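Local coordinates for protein gamma-glutamyltranspeptidase (Streptomyces lincolnensis, PDB 6J3A) that probably cleaves or transfers gamma-glutamyl groups as a gamma-glutamyltranspeptidase homologue of the Ntn-hydrolase superfamily, related to LmbA, at residues Y37-A42 with L424-R429; G43-H48 with G110-W115; R73-Q78 with M116-D121; A189-R194 with L452-G457. All blocks are in the same frame, centred on the assembly; numbering follows the deposited sequence.

Contact 1. Residues Y37-A42 with L424-R429; sequences YDAAVA and LDVVDR
Ala39 and Ala40 of helix 36-50 rest on Leu424 and Val426 of strand 424-428, a helix-on-sheet layer of the alpha-beta-beta-alpha sandwich of Ntn hydrolases. Helix and strand run nearly antiparallel, at 155°, with segment axes 8.2 Å apart, a close approach that two small alanines permit. The side chains that meet are all aliphatic, and no hydrogen bond crosses the contact. The two methyls of Val426 are shared between the alanines: CG1, anti to the backbone N (chi1 -172°), reaches Ala39 CB at 4.0 Å, while CG2 comes to 4.2 Å from Ala40 CB. One branched side chain thus spans two consecutive helix residues, and the same valine also touches Leu30 of helix 20-31 and Val434 of the neighbouring strand. Contact thins toward the end of the strand. Asp428 points to the helix, yet its carboxylate bonds to the backbone N of Ala36 and Asn432 instead of to segment 37-42, and Arg429 beyond it is exposed to solvent. In this family the strand probably starts just after the threonine that self-cleavage makes N-terminal, so the helix would back the strand leading out of that site. At the other end Leu424 holds CG between the backbone N and the carbonyl carbon (chi1 84°), a crowded position, and its CD1 packs against the helix backbone, 3.5 Å from Ala40 O and 4.2 Å from Ala40 CB.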
loop_
_atom_site.group_PDB
_atom_site.type_symbol
_atom_site.label_atom_id
_atom_site.label_comp_id
_atom_site.label_asym_id
_atom_site.label_seq_id
_atom_site.Cartn_x
_atom_site.Cartn_y
_atom_site.Cartn_z
ATOM N N TYR A 37 -3.251 -18.918 -8.215
ATOM C CA TYR A 37 -2.848 -20.083 -7.442
ATOM C C TYR A 37 -1.328 -20.159 -7.362
ATOM O O TYR A 37 -0.793 -20.283 -6.261
ATOM C CB TYR A 37 -3.522 -21.354 -7.998
ATOM C CG TYR A 37 -5.011 -21.107 -8.153
ATOM C CD1 TYR A 37 -5.795 -20.758 -7.052
ATOM C CD2 TYR A 37 -5.613 -21.100 -9.406
ATOM C CE1 TYR A 37 -7.143 -20.467 -7.192
ATOM C CE2 TYR A 37 -6.962 -20.812 -9.553
ATOM C CZ TYR A 37 -7.721 -20.494 -8.442
ATOM O OH TYR A 37 -9.059 -20.212 -8.588
ATOM N N ASP A 38 -0.642 -20.042 -8.503
ATOM C CA ASP A 38 0.814 -19.858 -8.508
ATOM C C ASP A 38 1.203 -18.777 -7.501
ATOM O O ASP A 38 2.113 -18.951 -6.682
ATOM C CB ASP A 38 1.304 -19.393 -9.868
ATOM C CG ASP A 38 1.092 -20.409 -10.949
ATOM O OD1 ASP A 38 1.532 -21.558 -10.786
ATOM O OD2 ASP A 38 0.500 -20.059 -11.996
ATOM N N ALA A 39 0.498 -17.656 -7.581
ATOM C CA ALA A 39 0.793 -16.497 -6.756
ATOM C C ALA A 39 0.675 -16.819 -5.281
ATOM O O ALA A 39 1.575 -16.526 -4.501
ATOM C CB ALA A 39 -0.141 -15.354 -7.110
ATOM N N ALA A 40 -0.441 -17.431 -4.913
ATOM C CA ALA A 40 -0.728 -17.720 -3.517
ATOM C C ALA A 40 0.267 -18.709 -2.904
ATOM O O ALA A 40 0.632 -18.578 -1.730
ATOM C CB ALA A 40 -2.138 -18.242 -3.380
ATOM N N VAL A 41 0.695 -19.692 -3.698
ATOM C CA VAL A 41 1.728 -20.629 -3.266
ATOM C C VAL A 41 3.000 -19.856 -2.917
ATOM O O VAL A 41 3.516 -19.981 -1.803
ATOM C CB VAL A 41 2.011 -21.722 -4.322
ATOM C CG1 VAL A 41 3.214 -22.575 -3.919
ATOM C CG2 VAL A 41 0.801 -22.633 -4.476
ATOM N N ALA A 42 3.477 -19.037 -3.850
ATOM C CA ALA A 42 4.668 -18.208 -3.613
ATOM C C ALA A 42 4.560 -17.362 -2.356
ATOM O O ALA A 42 5.448 -17.384 -1.502
ATOM C CB ALA A 42 4.923 -17.311 -4.797
ATOM N N LEU A 424 -3.693 -14.639 3.047
ATOM C CA LEU A 424 -3.518 -14.002 1.751
ATOM C C LEU A 424 -4.710 -14.283 0.827
ATOM O O LEU A 424 -5.323 -15.355 0.906
ATOM C CB LEU A 424 -2.179 -14.381 1.110
ATOM C CG LEU A 424 -2.037 -15.675 0.318
ATOM C CD1 LEU A 424 -0.694 -15.685 -0.381
ATOM C CD2 LEU A 424 -2.153 -16.873 1.236
ATOM N N ASP A 425 -5.047 -13.290 -0.001
ATOM C CA ASP A 425 -6.067 -13.404 -1.054
ATOM C C ASP A 425 -5.440 -13.021 -2.372
ATOM O O ASP A 425 -4.599 -12.127 -2.404
ATOM C CB ASP A 425 -7.211 -12.418 -0.845
ATOM C CG ASP A 425 -7.867 -12.553 0.488
ATOM O OD1 ASP A 425 -8.580 -13.565 0.668
ATOM O OD2 ASP A 425 -7.702 -11.653 1.334
ATOM N N VAL A 426 -5.868 -13.663 -3.456
ATOM C CA VAL A 426 -5.436 -13.268 -4.803
ATOM C C VAL A 426 -6.609 -13.317 -5.774
ATOM O O VAL A 426 -7.453 -14.193 -5.687
ATOM C CB VAL A 426 -4.296 -14.152 -5.360
ATOM C CG1 VAL A 426 -3.752 -13.575 -6.670
ATOM C CG2 VAL A 426 -3.166 -14.290 -4.352
ATOM N N VAL A 427 -6.655 -12.349 -6.678
ATOM C CA VAL A 427 -7.505 -12.413 -7.857
ATOM C C VAL A 427 -6.648 -12.055 -9.067
ATOM O O VAL A 427 -5.886 -11.089 -9.027
ATOM C CB VAL A 427 -8.734 -11.501 -7.730
ATOM C CG1 VAL A 427 -8.344 -10.054 -7.470
ATOM C CG2 VAL A 427 -9.620 -11.619 -8.965
ATOM N N ASP A 428 -6.752 -12.845 -10.128
ATOM C CA ASP A 428 -5.905 -12.638 -11.317
ATOM C C ASP A 428 -6.700 -12.073 -12.514
ATOM O O ASP A 428 -7.919 -11.861 -12.423
ATOM C CB ASP A 428 -5.138 -13.926 -11.669
ATOM C CG ASP A 428 -6.043 -15.079 -12.072
ATOM O OD1 ASP A 428 -7.219 -14.862 -12.425
ATOM O OD2 ASP A 428 -5.568 -16.229 -12.037
ATOM N N ARG A 429 -5.995 -11.834 -13.623
ATOM C CA ARG A 429 -6.563 -11.218 -14.835
ATOM C C ARG A 429 -7.666 -12.058 -15.497
ATOM O O ARG A 429 -8.532 -11.519 -16.195
ATOM C CB ARG A 429 -5.450 -10.905 -15.852
ATOM C CG ARG A 429 -4.875 -12.121 -16.566
ATOM C CD ARG A 429 -3.621 -11.803 -17.362
ATOM N NE ARG A 429 -3.855 -10.819 -18.420
ATOM C CZ ARG A 429 -2.968 -10.481 -19.359
ATOM N NH1 ARG A 429 -3.289 -9.557 -20.266
ATOM N NH2 ARG A 429 -1.764 -11.052 -19.403
#

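Contact 2. Residues G43-H48 with G110-W115; sequences GAFVLH and GAFDAW
A water bridges His48 and Trp115 across the two helices, lying 2.7 Å from His48 NE2 and accepting the indole N-H of Trp115 NE1 at 2.9 Å. It sits at the edge of both rings, in the plane of each, and so ties together their orientations. The imidazole is backed by its own helix, for Ala44 O lies 3.4 Å above the plane of the His48 ring, over its centre. The remaining contacts across the helices are apolar. Trp115 CG, anti to the carbonyl carbon (chi1 -67°), carries the indole toward helix 36-50. Ala44 puts its methyl over one face of it in a CH-pi contact, with CB 3.7 Å from the centroid of the Trp115 six-membered ring and 28° off its normal. Phe45 turns its edge to the face of the same indole, in an offset edge-to-face pair, its ring centroid 5.7 Å from that of the five-membered ring of Trp115 and the planes at 61°. The Phe45 tip goes on to Phe112, CZ standing 3.8 Å from Phe112 CD1, and His48 CE1 lies over the rim of one Phe45 face. Helix 36-50 and helix 111-122 run almost antiparallel, and their 11.8 Å axis separation is filled by these rings. Replacing the indole by an alanine here would probably open a gap between helix 111-122 and the Ala44 methyl and Phe45 ring, and leave the water without its N-H donor. Outside, Trp192 meets Phe45 edge-to-face and Trp216 stacks on Phe112. The chemistry implies an aromatic core whose bridging water serves a buried indole and imidazole.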
loop_
_atom_site.group_PDB
_atom_site.type_symbol
_atom_site.label_atom_id
_atom_site.label_comp_id
_atom_site.label_asym_id
_atom_site.label_seq_id
_atom_site.Cartn_x
_atom_site.Cartn_y
_atom_site.Cartn_z
ATOM N N GLY A 43 3.463 -16.623 -2.258
ATOM C CA GLY A 43 3.190 -15.791 -1.091
ATOM C C GLY A 43 3.190 -16.561 0.218
ATOM O O GLY A 43 3.668 -16.063 1.230
ATOM N N ALA A 44 2.662 -17.782 0.189
ATOM C CA ALA A 44 2.524 -18.608 1.392
ATOM C C ALA A 44 3.863 -19.013 1.971
ATOM O O ALA A 44 4.042 -19.006 3.182
ATOM C CB ALA A 44 1.707 -19.847 1.087
ATOM N N PHE A 45 4.792 -19.376 1.097
ATOM C CA PHE A 45 6.140 -19.734 1.514
ATOM C C PHE A 45 6.947 -18.502 1.936
ATOM O O PHE A 45 7.824 -18.593 2.787
ATOM C CB PHE A 45 6.847 -20.549 0.425
ATOM C CG PHE A 45 6.389 -21.983 0.361
ATOM C CD1 PHE A 45 5.189 -22.313 -0.243
ATOM C CD2 PHE A 45 7.149 -23.002 0.935
ATOM C CE1 PHE A 45 4.755 -23.634 -0.289
ATOM C CE2 PHE A 45 6.726 -24.325 0.884
ATOM C CZ PHE A 45 5.524 -24.645 0.273
ATOM N N VAL A 46 6.659 -17.353 1.347
ATOM C CA VAL A 46 7.219 -16.103 1.847
ATOM C C VAL A 46 6.701 -15.840 3.271
ATOM O O VAL A 46 7.483 -15.494 4.155
ATOM C CB VAL A 46 6.943 -14.929 0.879
ATOM C CG1 VAL A 46 7.274 -13.585 1.518
ATOM C CG2 VAL A 46 7.757 -15.115 -0.398
ATOM N N LEU A 47 5.407 -16.042 3.495
ATOM C CA LEU A 47 4.827 -15.867 4.834
ATOM C C LEU A 47 5.492 -16.705 5.921
ATOM O O LEU A 47 5.626 -16.240 7.061
ATOM C CB LEU A 47 3.328 -16.165 4.824
ATOM C CG LEU A 47 2.426 -15.107 4.200
ATOM C CD1 LEU A 47 1.027 -15.670 4.025
ATOM C CD2 LEU A 47 2.380 -13.852 5.054
ATOM N N HIS A 48 5.897 -17.930 5.580
ATOM C CA HIS A 48 6.644 -18.774 6.531
ATOM C C HIS A 48 7.851 -17.991 7.037
ATOM O O HIS A 48 8.114 -17.922 8.241
ATOM C CB HIS A 48 7.173 -20.055 5.881
ATOM C CG HIS A 48 6.111 -20.959 5.356
ATOM N ND1 HIS A 48 6.330 -21.827 4.306
ATOM C CD2 HIS A 48 4.824 -21.136 5.735
ATOM C CE1 HIS A 48 5.216 -22.490 4.052
ATOM N NE2 HIS A 48 4.287 -22.091 4.905
ATOM N N GLY A 110 -0.136 -30.300 7.544
ATOM C CA GLY A 110 -1.043 -30.331 6.392
ATOM C C GLY A 110 -0.849 -29.274 5.320
ATOM O O GLY A 110 -1.272 -29.455 4.171
ATOM N N ALA A 111 -0.209 -28.168 5.684
ATOM C CA ALA A 111 -0.036 -27.043 4.778
ATOM C C ALA A 111 0.781 -27.380 3.536
ATOM O O ALA A 111 0.398 -27.024 2.430
ATOM C CB ALA A 111 0.598 -25.878 5.517
ATOM N N PHE A 112 1.905 -28.057 3.714
ATOM C CA PHE A 112 2.781 -28.311 2.587
ATOM C C PHE A 112 2.080 -29.063 1.463
ATOM O O PHE A 112 2.093 -28.619 0.316
ATOM C CB PHE A 112 4.032 -29.075 2.982
ATOM C CG PHE A 112 4.972 -29.274 1.829
ATOM C CD1 PHE A 112 5.837 -28.268 1.447
ATOM C CD2 PHE A 112 4.949 -30.449 1.090
ATOM C CE1 PHE A 112 6.687 -28.440 0.362
ATOM C CE2 PHE A 112 5.795 -30.632 0.009
ATOM C CZ PHE A 112 6.663 -29.621 -0.359
ATOM N N ASP A 113 1.480 -30.200 1.798
ATOM C CA ASP A 113 0.804 -31.020 0.787
ATOM C C ASP A 113 -0.333 -30.252 0.102
ATOM O O ASP A 113 -0.538 -30.390 -1.105
ATOM C CB ASP A 113 0.266 -32.322 1.379
ATOM C CG ASP A 113 -0.043 -33.356 0.308
ATOM O OD1 ASP A 113 0.915 -33.870 -0.322
ATOM O OD2 ASP A 113 -1.242 -33.645 0.074
ATOM N N ALA A 114 -1.048 -29.443 0.882
ATOM C CA ALA A 114 -2.106 -28.587 0.366
ATOM C C ALA A 114 -1.618 -27.617 -0.703
ATOM O O ALA A 114 -2.230 -27.514 -1.757
ATOM C CB ALA A 114 -2.771 -27.825 1.500
ATOM N N TRP A 115 -0.520 -26.915 -0.437
ATOM C CA TRP A 115 0.051 -25.984 -1.421
ATOM C C TRP A 115 0.597 -26.720 -2.648
ATOM O O TRP A 115 0.582 -26.180 -3.759
ATOM C CB TRP A 115 1.162 -25.130 -0.793
ATOM C CG TRP A 115 0.682 -24.159 0.250
ATOM C CD1 TRP A 115 1.067 -24.099 1.563
ATOM C CD2 TRP A 115 -0.269 -23.104 0.065
ATOM N NE1 TRP A 115 0.414 -23.070 2.207
ATOM C CE2 TRP A 115 -0.414 -22.448 1.310
ATOM C CE3 TRP A 115 -1.010 -22.648 -1.031
ATOM C CZ2 TRP A 115 -1.265 -21.364 1.486
ATOM C CZ3 TRP A 115 -1.858 -21.564 -0.855
ATOM C CH2 TRP A 115 -1.980 -20.936 0.398
HETATM O O HOH W 1 1.676 -22.669 4.793
#

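Contact 3. Residues R73-Q78 with M116-D121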
loop_
_atom_site.group_PDB
_atom_site.type_symbol
_atom_site.label_atom_id
_atom_site.label_comp_id
_atom_site.label_asym_id
_atom_site.label_seq_id
_atom_site.Cartn_x
_atom_site.Cartn_y
_atom_site.Cartn_z
ATOM N N ARG A 73 -14.636 -24.255 -4.297
ATOM C CA ARG A 73 -14.113 -25.534 -3.862
ATOM C C ARG A 73 -13.152 -25.270 -2.699
ATOM O O ARG A 73 -12.449 -24.260 -2.685
ATOM C CB ARG A 73 -13.410 -26.187 -5.063
ATOM C CG ARG A 73 -13.285 -27.699 -5.040
ATOM C CD ARG A 73 -14.600 -28.409 -5.328
ATOM N NE ARG A 73 -14.397 -29.857 -5.257
ATOM C CZ ARG A 73 -15.227 -30.754 -4.717
ATOM N NH1 ARG A 73 -16.388 -30.400 -4.164
ATOM N NH2 ARG A 73 -14.879 -32.039 -4.723
ATOM N N VAL A 74 -13.170 -26.157 -1.705
ATOM C CA VAL A 74 -12.291 -26.095 -0.524
ATOM C C VAL A 74 -11.171 -27.117 -0.683
ATOM O O VAL A 74 -11.426 -28.258 -1.054
ATOM C CB VAL A 74 -13.061 -26.415 0.783
ATOM C CG1 VAL A 74 -12.121 -26.609 1.964
ATOM C CG2 VAL A 74 -14.046 -25.312 1.117
ATOM N N LEU A 75 -9.944 -26.696 -0.382
ATOM C CA LEU A 75 -8.779 -27.578 -0.351
ATOM C C LEU A 75 -8.298 -27.661 1.093
ATOM O O LEU A 75 -7.737 -26.707 1.628
ATOM C CB LEU A 75 -7.680 -27.090 -1.297
ATOM C CG LEU A 75 -6.340 -27.835 -1.287
ATOM C CD1 LEU A 75 -6.488 -29.349 -1.289
ATOM C CD2 LEU A 75 -5.511 -27.401 -2.480
ATOM N N CYS A 76 -8.552 -28.812 1.713
ATOM C CA CYS A 76 -8.271 -29.025 3.114
ATOM C C CYS A 76 -6.816 -29.381 3.323
ATOM O O CYS A 76 -6.366 -30.467 2.943
ATOM C CB CYS A 76 -9.136 -30.141 3.690
ATOM S SG CYS A 76 -8.724 -30.498 5.419
ATOM N N GLY A 77 -6.102 -28.455 3.956
ATOM C CA GLY A 77 -4.735 -28.684 4.402
ATOM C C GLY A 77 -4.620 -28.643 5.911
ATOM O O GLY A 77 -3.565 -28.309 6.439
ATOM N N GLN A 78 -5.719 -28.932 6.606
ATOM C CA GLN A 78 -5.688 -29.153 8.039
ATOM C C GLN A 78 -5.407 -30.626 8.303
ATOM O O GLN A 78 -6.175 -31.498 7.903
ATOM C CB GLN A 78 -7.007 -28.757 8.668
ATOM C CG GLN A 78 -7.110 -29.105 10.143
ATOM C CD GLN A 78 -6.075 -28.380 10.964
ATOM O OE1 GLN A 78 -6.149 -27.159 11.134
ATOM N NE2 GLN A 78 -5.087 -29.126 11.468
ATOM N N MET A 116 1.084 -27.940 -2.439
ATOM C CA MET A 116 1.569 -28.764 -3.536
ATOM C C MET A 116 0.407 -29.189 -4.406
ATOM O O MET A 116 0.525 -29.198 -5.621
ATOM C CB MET A 116 2.306 -30.010 -3.025
ATOM C CG MET A 116 3.695 -29.774 -2.458
ATOM S SD MET A 116 4.756 -28.687 -3.424
ATOM C CE MET A 116 4.449 -27.138 -2.579
ATOM N N LEU A 117 -0.707 -29.556 -3.776
ATOM C CA LEU A 117 -1.907 -29.937 -4.522
ATOM C C LEU A 117 -2.420 -28.773 -5.350
ATOM O O LEU A 117 -2.735 -28.935 -6.531
ATOM C CB LEU A 117 -3.034 -30.426 -3.600
ATOM C CG LEU A 117 -3.334 -31.929 -3.543
ATOM C CD1 LEU A 117 -4.625 -32.145 -2.776
ATOM C CD2 LEU A 117 -3.460 -32.601 -4.903
ATOM N N LEU A 118 -2.503 -27.607 -4.717
ATOM C CA LEU A 118 -2.934 -26.392 -5.399
ATOM C C LEU A 118 -2.076 -26.115 -6.629
ATOM O O LEU A 118 -2.590 -25.959 -7.732
ATOM C CB LEU A 118 -2.902 -25.199 -4.446
ATOM C CG LEU A 118 -3.651 -23.958 -4.956
ATOM C CD1 LEU A 118 -5.158 -24.165 -5.042
ATOM C CD2 LEU A 118 -3.356 -22.776 -4.057
ATOM N N LEU A 119 -0.770 -26.084 -6.428
ATOM C CA LEU A 119 0.164 -25.881 -7.521
ATOM C C LEU A 119 -0.018 -26.921 -8.633
ATOM O O LEU A 119 -0.037 -26.580 -9.803
ATOM C CB LEU A 119 1.609 -25.897 -7.001
ATOM C CG LEU A 119 2.708 -25.296 -7.890
ATOM C CD1 LEU A 119 2.424 -23.843 -8.246
ATOM C CD2 LEU A 119 4.064 -25.393 -7.211
ATOM N N ARG A 120 -0.190 -28.178 -8.261
ATOM C CA ARG A 120 -0.262 -29.262 -9.237
ATOM C C ARG A 120 -1.536 -29.216 -10.075
ATOM O O ARG A 120 -1.484 -29.407 -11.295
ATOM C CB ARG A 120 -0.166 -30.612 -8.529
ATOM C CG ARG A 120 -0.021 -31.800 -9.472
ATOM C CD ARG A 120 -0.345 -33.111 -8.791
ATOM N NE ARG A 120 -1.732 -33.151 -8.324
ATOM C CZ ARG A 120 -2.364 -34.229 -7.863
ATOM N NH1 ARG A 120 -1.755 -35.411 -7.788
ATOM N NH2 ARG A 120 -3.630 -34.122 -7.472
ATOM N N ASP A 121 -2.666 -28.988 -9.410
ATOM C CA ASP A 121 -3.985 -29.019 -10.056
ATOM C C ASP A 121 -4.375 -27.699 -10.726
ATOM O O ASP A 121 -4.893 -27.712 -11.843
ATOM C CB ASP A 121 -5.073 -29.435 -9.051
ATOM C CG ASP A 121 -4.963 -30.896 -8.627
ATOM O OD1 ASP A 121 -4.119 -31.635 -9.166
ATOM O OD2 ASP A 121 -5.731 -31.317 -7.745
#
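Leu75, on the inward side of strand 73-77, packs against Leu117 and Leu118 of helix 111-122, another helix-on-sheet contact of the Ntn-hydrolase sandwich. No hydrogen bond joins the two segments; the side-chain contacts are purely apolar and all three leucines are buried. With CG anti to the backbone N (chi1 175°), Leu75 sends its fork away from the strand and spreads it over two consecutive helix residues. CD1 meets Leu117 CD1, methyl to methyl, at 3.7 Å; CD2 settles against the foot of Leu118, 3.9 Å from its CB, and sits near Leu117 CB as well. Backbone hydrogen bonds fix the base of this side chain, since the strand lies between strands 61-66 and 256-265, where Ile63, Leu65 and Tyr257 flank Leu75. The ionic interactions lie along the helix instead. Arg120 NE and Asp121 OD1 form a salt bridge of 3.0 Å, bent to 136° at the N-H, with NE 38° out of the carboxylate plane, and Arg120 NH2 adds a weak bond to the same oxygen. Each partner has a second tie: Arg120 NH1 pairs with Glu210, and Asp121 OD2 bonds to Tyr257 OH, a polar link from this helix to the sheet beside the leucines. The packing reaches the helix backbone, for Leu75 CD2 stands 3.8 Å from Leu118 N.

Contact 4. Residues A189-R194 with L452-G457; sequences AATWKR and LGFPLG
Thr191 is where helix 186-200 meets segment 452-457; ahead of it, Ala189 turns the other way and touches Ala138 and Glu139 of helix 127-140. The threonine hydroxyl lies beside the backbone N (chi1 -57°), and OG1 is 2.8 Å from Leu452 O. The carbonyl of Thr187, one turn earlier in the helix, is a second acceptor within reach of that single proton, so the two oxygens may compete for it. The methyl takes the apolar side: Thr191 CG2 lies 3.9 Å from Leu452 CD2 and, more loosely, 4.4 Å from Phe454 CE2, at the edge of the ring. Leu452 CB lies over the rim of one face of the Phe454 ring, 3.7 Å above its plane. Between them Gly453 adopts phi 102°, at which a CB would collide with the preceding carbonyl oxygen, and its own O is bound by Asn185. Next along the helix, Trp192 directs its indole toward Pro57, and Arg194 makes a cation-pi contact with Phe220. A helix thus docks, through a threonine whose hydroxyl also reaches back to a carbonyl of its own helix, on the loop joining the two short strands 448-449 and 454-455 of a small antiparallel hairpin.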
loop_
_atom_site.group_PDB
_atom_site.type_symbol
_atom_site.label_atom_id
_atom_site.label_comp_id
_atom_site.label_asym_id
_atom_site.label_seq_id
_atom_site.Cartn_x
_atom_site.Cartn_y
_atom_site.Cartn_z
ATOM N N ALA A 189 16.282 -22.232 4.235
ATOM C CA ALA A 189 16.697 -22.003 2.863
ATOM C C ALA A 189 17.322 -23.256 2.260
ATOM O O ALA A 189 16.952 -23.651 1.160
ATOM C CB ALA A 189 17.670 -20.848 2.796
ATOM N N ALA A 190 18.253 -23.874 2.989
ATOM C CA ALA A 190 18.898 -25.141 2.563
ATOM C C ALA A 190 17.896 -26.288 2.313
ATOM O O ALA A 190 18.063 -27.107 1.384
ATOM C CB ALA A 190 19.935 -25.575 3.588
ATOM N N THR A 191 16.860 -26.316 3.148
ATOM C CA THR A 191 15.815 -27.333 3.100
ATOM C C THR A 191 15.006 -27.296 1.800
ATOM O O THR A 191 14.747 -28.355 1.208
ATOM C CB THR A 191 14.867 -27.203 4.314
ATOM O OG1 THR A 191 15.628 -27.305 5.521
ATOM C CG2 THR A 191 13.781 -28.300 4.314
ATOM N N TRP A 192 14.587 -26.103 1.371
ATOM C CA TRP A 192 13.881 -25.973 0.083
ATOM C C TRP A 192 14.823 -26.224 -1.094
ATOM O O TRP A 192 14.419 -26.788 -2.106
ATOM C CB TRP A 192 13.183 -24.611 -0.084
ATOM C CG TRP A 192 12.136 -24.256 0.945
ATOM C CD1 TRP A 192 11.892 -23.012 1.455
ATOM C CD2 TRP A 192 11.191 -25.134 1.579
ATOM N NE1 TRP A 192 10.861 -23.057 2.364
ATOM C CE2 TRP A 192 10.418 -24.347 2.463
ATOM C CE3 TRP A 192 10.931 -26.505 1.499
ATOM C CZ2 TRP A 192 9.413 -24.885 3.251
ATOM C CZ3 TRP A 192 9.929 -27.036 2.274
ATOM C CH2 TRP A 192 9.179 -26.230 3.139
ATOM N N LYS A 193 16.072 -25.800 -0.963
ATOM C CA LYS A 193 17.047 -26.034 -2.018
ATOM C C LYS A 193 17.254 -27.521 -2.257
ATOM O O LYS A 193 17.252 -27.976 -3.400
ATOM C CB LYS A 193 18.378 -25.367 -1.696
ATOM C CG LYS A 193 18.396 -23.876 -1.968
ATOM C CD LYS A 193 19.830 -23.392 -1.972
ATOM C CE LYS A 193 19.946 -21.884 -1.964
ATOM N NZ LYS A 193 21.332 -21.538 -1.549
ATOM N N ARG A 194 17.425 -28.270 -1.173
ATOM C CA ARG A 194 17.592 -29.709 -1.275
ATOM C C ARG A 194 16.341 -30.341 -1.889
ATOM O O ARG A 194 16.431 -31.121 -2.847
ATOM C CB ARG A 194 17.885 -30.328 0.092
ATOM C CG ARG A 194 18.267 -31.798 -0.016
ATOM C CD ARG A 194 18.584 -32.438 1.321
ATOM N NE ARG A 194 18.567 -33.901 1.225
ATOM C CZ ARG A 194 18.805 -34.732 2.239
ATOM N NH1 ARG A 194 19.085 -34.261 3.455
ATOM N NH2 ARG A 194 18.761 -36.046 2.034
ATOM N N LEU A 452 15.859 -29.141 9.543
ATOM C CA LEU A 452 14.904 -28.440 8.670
ATOM C C LEU A 452 14.832 -26.918 8.841
ATOM O O LEU A 452 14.650 -26.190 7.860
ATOM C CB LEU A 452 13.514 -29.033 8.845
ATOM C CG LEU A 452 13.399 -30.526 8.557
ATOM C CD1 LEU A 452 11.938 -30.913 8.715
ATOM C CD2 LEU A 452 13.937 -30.947 7.184
ATOM N N GLY A 453 14.942 -26.449 10.078
ATOM C CA GLY A 453 14.940 -25.025 10.356
ATOM C C GLY A 453 13.625 -24.500 10.885
ATOM O O GLY A 453 13.522 -23.313 11.163
ATOM N N PHE A 454 12.624 -25.365 11.028
ATOM C CA PHE A 454 11.306 -24.948 11.530
ATOM C C PHE A 454 10.718 -26.032 12.435
ATOM O O PHE A 454 11.116 -27.190 12.328
ATOM C CB PHE A 454 10.338 -24.635 10.376
ATOM C CG PHE A 454 10.204 -25.753 9.384
ATOM C CD1 PHE A 454 9.292 -26.783 9.587
ATOM C CD2 PHE A 454 11.005 -25.788 8.249
ATOM C CE1 PHE A 454 9.179 -27.817 8.667
ATOM C CE2 PHE A 454 10.892 -26.822 7.328
ATOM C CZ PHE A 454 9.978 -27.836 7.538
ATOM N N PRO A 455 9.757 -25.662 13.313
ATOM C CA PRO A 455 9.122 -26.607 14.218
ATOM C C PRO A 455 7.814 -27.222 13.713
ATOM O O PRO A 455 7.243 -26.790 12.719
ATOM C CB PRO A 455 8.820 -25.738 15.440
ATOM C CG PRO A 455 8.556 -24.382 14.877
ATOM C CD PRO A 455 9.265 -24.289 13.555
ATOM N N LEU A 456 7.359 -28.222 14.455
ATOM C CA LEU A 456 6.019 -28.778 14.319
ATOM C C LEU A 456 4.935 -27.863 14.901
ATOM O O LEU A 456 5.201 -26.961 15.721
ATOM C CB LEU A 456 5.948 -30.140 15.013
ATOM C CG LEU A 456 6.643 -31.288 14.275
ATOM C CD1 LEU A 456 7.011 -32.404 15.240
ATOM C CD2 LEU A 456 5.759 -31.827 13.165
ATOM N N GLY A 457 3.705 -28.137 14.474
ATOM C CA GLY A 457 2.542 -27.346 14.855
ATOM C C GLY A 457 2.013 -27.684 16.231
ATOM O O GLY A 457 2.617 -28.467 16.957
#

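All four contacts are made by buried residues, but the centre of contact 2 lies nearest the centre of the chain, about 12 Å from it, and that of contact 4 farthest, about 21 Å from it. Contacts 1 and 2 divide helix 36-50 between them, and contacts 2 and 3 divide helix 111-122, making contact 2 the helix-to-helix joint between two helix-to-sheet contacts. Only aliphatic side chains meet across contacts 1 and 3; contact 2 is aromatic with a bridging water, and contact 4, on a helix with exposed residues, has a direct hydroxyl-to-carbonyl approach. Trp192 joins contacts 2 and 4. Contact 4 touches neither contact 1 nor contact 3.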